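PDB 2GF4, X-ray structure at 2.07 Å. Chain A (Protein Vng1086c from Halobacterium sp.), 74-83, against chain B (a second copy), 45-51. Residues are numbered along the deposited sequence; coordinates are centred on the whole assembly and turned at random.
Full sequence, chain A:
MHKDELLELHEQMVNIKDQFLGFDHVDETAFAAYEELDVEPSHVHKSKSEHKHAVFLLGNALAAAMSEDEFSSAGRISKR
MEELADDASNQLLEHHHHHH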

# COMPACT_ATOMS: atom_id res chain seq x y z
N ALA A 74 17.56 -4.08 8.28
CA ALA A 74 17.28 -4.01 9.70
C ALA A 74 16.49 -5.20 10.15
O ALA A 74 16.60 -5.59 11.30
CB ALA A 74 16.51 -2.84 9.98
N GLY A 75 15.65 -5.74 9.27
CA GLY A 75 14.85 -6.89 9.65
C GLY A 75 15.76 -8.03 10.03
O GLY A 75 15.43 -8.84 10.89
N ARG A 76 16.91 -8.12 9.38
CA ARG A 76 17.83 -9.20 9.67
C ARG A 76 18.41 -9.05 11.07
O ARG A 76 18.47 -10.03 11.81
CB ARG A 76 18.89 -9.20 8.61
CG ARG A 76 19.34 -10.57 8.30
CD ARG A 76 19.75 -10.70 6.87
NE ARG A 76 18.72 -11.33 6.05
CZ ARG A 76 18.88 -12.51 5.46
NH1 ARG A 76 20.02 -13.18 5.62
NH2 ARG A 76 17.92 -13.03 4.71
N ILE A 77 18.89 -7.86 11.42
CA ILE A 77 19.39 -7.61 12.76
C ILE A 77 18.29 -7.98 13.79
O ILE A 77 18.58 -8.65 14.78
CB ILE A 77 19.74 -6.14 12.91
CG1 ILE A 77 20.88 -5.81 11.94
CG2 ILE A 77 20.15 -5.84 14.31
CD1 ILE A 77 22.10 -6.73 12.04
N SER A 78 17.05 -7.54 13.58
CA SER A 78 15.94 -7.85 14.49
C SER A 78 15.73 -9.35 14.64
O SER A 78 15.52 -9.84 15.75
CB SER A 78 14.66 -7.24 13.95
OG SER A 78 14.16 -6.32 14.89
N LYS A 79 15.74 -10.07 13.52
CA LYS A 79 15.57 -11.51 13.56
C LYS A 79 16.73 -12.10 14.37
O LYS A 79 16.52 -12.96 15.22
CB LYS A 79 15.62 -12.08 12.15
CG LYS A 79 15.60 -13.58 12.14
CD LYS A 79 15.95 -14.12 10.80
CE LYS A 79 15.87 -15.61 10.87
NZ LYS A 79 17.17 -16.23 11.21
N ARG A 80 17.94 -11.62 14.11
CA ARG A 80 19.09 -12.15 14.83
C ARG A 80 19.03 -11.85 16.31
O ARG A 80 19.41 -12.71 17.12
CB ARG A 80 20.36 -11.61 14.20
CG ARG A 80 20.89 -12.53 13.12
CD ARG A 80 22.39 -12.52 13.15
NE ARG A 80 22.88 -11.32 12.48
CZ ARG A 80 24.13 -10.90 12.54
NH1 ARG A 80 25.04 -11.55 13.26
NH2 ARG A 80 24.47 -9.83 11.85
N MSE A 81 18.60 -10.65 16.69
CA MSE A 81 18.49 -10.32 18.11
C MSE A 81 17.50 -11.24 18.79
O MSE A 81 17.72 -11.65 19.92
CB MSE A 81 17.97 -8.91 18.28
CG MSE A 81 19.13 -7.97 18.44
SE MSE A 81 19.58 -7.99 20.47
CE MSE A 81 18.43 -6.48 20.21
N GLU A 82 16.40 -11.53 18.11
CA GLU A 82 15.37 -12.38 18.67
C GLU A 82 15.89 -13.79 18.82
O GLU A 82 15.59 -14.44 19.81
CB GLU A 82 14.17 -12.31 17.76
CG GLU A 82 13.11 -13.30 18.06
CD GLU A 82 11.80 -12.92 17.43
OE1 GLU A 82 10.88 -13.75 17.50
OE2 GLU A 82 11.65 -11.81 16.88
N GLU A 83 16.65 -14.27 17.84
CA GLU A 83 17.25 -15.61 17.91
C GLU A 83 18.20 -15.66 19.12
O GLU A 83 18.21 -16.65 19.86
CB GLU A 83 18.03 -15.88 16.63
CG GLU A 83 17.16 -16.37 15.49
CD GLU A 83 17.85 -16.23 14.15
OE1 GLU A 83 17.36 -16.82 13.18
OE2 GLU A 83 18.89 -15.53 14.06
N HIS B 45 8.37 -20.61 14.77
CA HIS B 45 9.68 -20.25 15.26
C HIS B 45 10.40 -19.21 14.48
O HIS B 45 11.52 -18.86 14.82
CB HIS B 45 10.54 -21.46 15.46
CG HIS B 45 10.00 -22.35 16.52
ND1 HIS B 45 9.73 -21.90 17.80
CD2 HIS B 45 9.55 -23.63 16.47
CE1 HIS B 45 9.15 -22.87 18.48
NE2 HIS B 45 9.02 -23.92 17.70
N LYS B 46 9.79 -18.68 13.43
CA LYS B 46 10.44 -17.60 12.70
C LYS B 46 10.25 -16.28 13.48
O LYS B 46 9.39 -16.17 14.37
CB LYS B 46 9.86 -17.51 11.32
CG LYS B 46 10.55 -18.49 10.41
CD LYS B 46 9.79 -18.66 9.14
CE LYS B 46 10.58 -19.64 8.33
NZ LYS B 46 10.19 -19.66 6.92
N SER B 47 11.06 -15.30 13.16
CA SER B 47 11.04 -14.01 13.84
C SER B 47 9.77 -13.14 13.80
O SER B 47 8.90 -13.29 12.91
CB SER B 47 12.23 -13.16 13.31
OG SER B 47 11.98 -12.47 12.05
N LYS B 48 9.59 -12.31 14.82
CA LYS B 48 8.47 -11.36 14.83
C LYS B 48 8.64 -10.51 13.54
O LYS B 48 7.66 -10.19 12.88
CB LYS B 48 8.57 -10.43 16.02
CG LYS B 48 7.76 -10.93 17.19
CD LYS B 48 7.88 -9.98 18.39
CE LYS B 48 6.80 -8.89 18.37
NZ LYS B 48 6.97 -7.79 19.37
N SER B 49 9.87 -10.16 13.19
CA SER B 49 10.11 -9.36 11.99
C SER B 49 9.69 -10.05 10.70
O SER B 49 9.22 -9.39 9.76
CB SER B 49 11.59 -9.03 11.95
OG SER B 49 11.97 -8.54 10.68
N GLU B 50 9.86 -11.37 10.63
CA GLU B 50 9.48 -12.12 9.44
C GLU B 50 7.96 -12.17 9.37
O GLU B 50 7.39 -12.14 8.27
CB GLU B 50 10.06 -13.53 9.52
CG GLU B 50 11.56 -13.56 9.19
CD GLU B 50 12.21 -14.87 9.52
OE1 GLU B 50 12.43 -15.67 8.60
OE2 GLU B 50 12.50 -15.15 10.70
N HIS B 51 7.30 -12.23 10.52
CA HIS B 51 5.85 -12.28 10.52
C HIS B 51 5.18 -10.95 10.26
O HIS B 51 4.12 -10.92 9.65
CB HIS B 51 5.40 -12.90 11.81
CG HIS B 51 5.49 -14.40 11.78
ND1 HIS B 51 4.57 -15.18 11.10
CD2 HIS B 51 6.40 -15.25 12.30
CE1 HIS B 51 4.92 -16.44 11.21
NE2 HIS B 51 6.01 -16.52 11.94
O HOH W 1 12.66 -16.27 16.28

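The contact is small, 288 Å² summed over both sides, and on chain A all of it falls to one face of the helix, where Gly A75, Ser A78, Lys A79 and Glu A82 meet the loop and first helical turn of chain B. Glu A82, with 59 Å² covered, contributes the most, followed by Lys A79 with 50 Å² and Ser B49 with 48 Å².

Glu A82 makes the best-defined polar contact. Its CA-to-CB bond points toward chain B, and with chi1 at 171° and chi2 at 162°, both t, the extended side chain brings its carboxylate to the start of the partner helix. There the amide of Lys B48 donates to it: N lies 3.0 Å from Glu A82 OE2, with an N-H...acceptor angle of 161°, and a weak second bond reaches Glu A82 OE1 at 3.3 Å and 141°. In the first turn of a helix, backbone amides have no partner from the preceding turn, so a carboxylate is well suited to this position. A water also links the chains, donating to His B45 O at 3.2 Å and, weakly, to Glu A82 OE1 at 3.3 Å.

The same helix start is capped from within. Ser B47, chi1 p, occupies the N-cap position, and its OG accepts from Glu B50 N at 2.8 Å. Glu B50 OE2 in turn accepts from Ser B47 N at 2.9 Å and from Ser B47 OG at 3.0 Å. With these polar atoms engaged inside chain B, Ser B47 offers its CB to Lys A79, whose CG packs 3.6 Å away; the CA atoms of this pair are 5.2 Å apart.

Lys A79 therefore contributes largely through its aliphatic chain. Its first three chi angles are t, and CE comes within 3.4 Å of Glu B50 OE2. Its ammonium is modelled beside Glu A83 of its own helix, but NZ sits too close there for its position to carry weight.

Ser B49, buried and pointing toward chain A, closes the other end of the contact. Its CB lies 4.1 Å from Ser A78 CB, and its OG is 3.5 Å from Gly A75 O, a weak hydrogen bond at best, and one left unsettled because this hydroxyl has another acceptor within reach. The CA atoms of Gly A75 and Ser B49 are 5.8 Å apart. Glycine suits this close approach: an ideally placed CB on Gly A75 would lie only 3.2 Å from Ser B49 OG, a tight fit, and the small serine side chains nearby leave room for the backbones to come close.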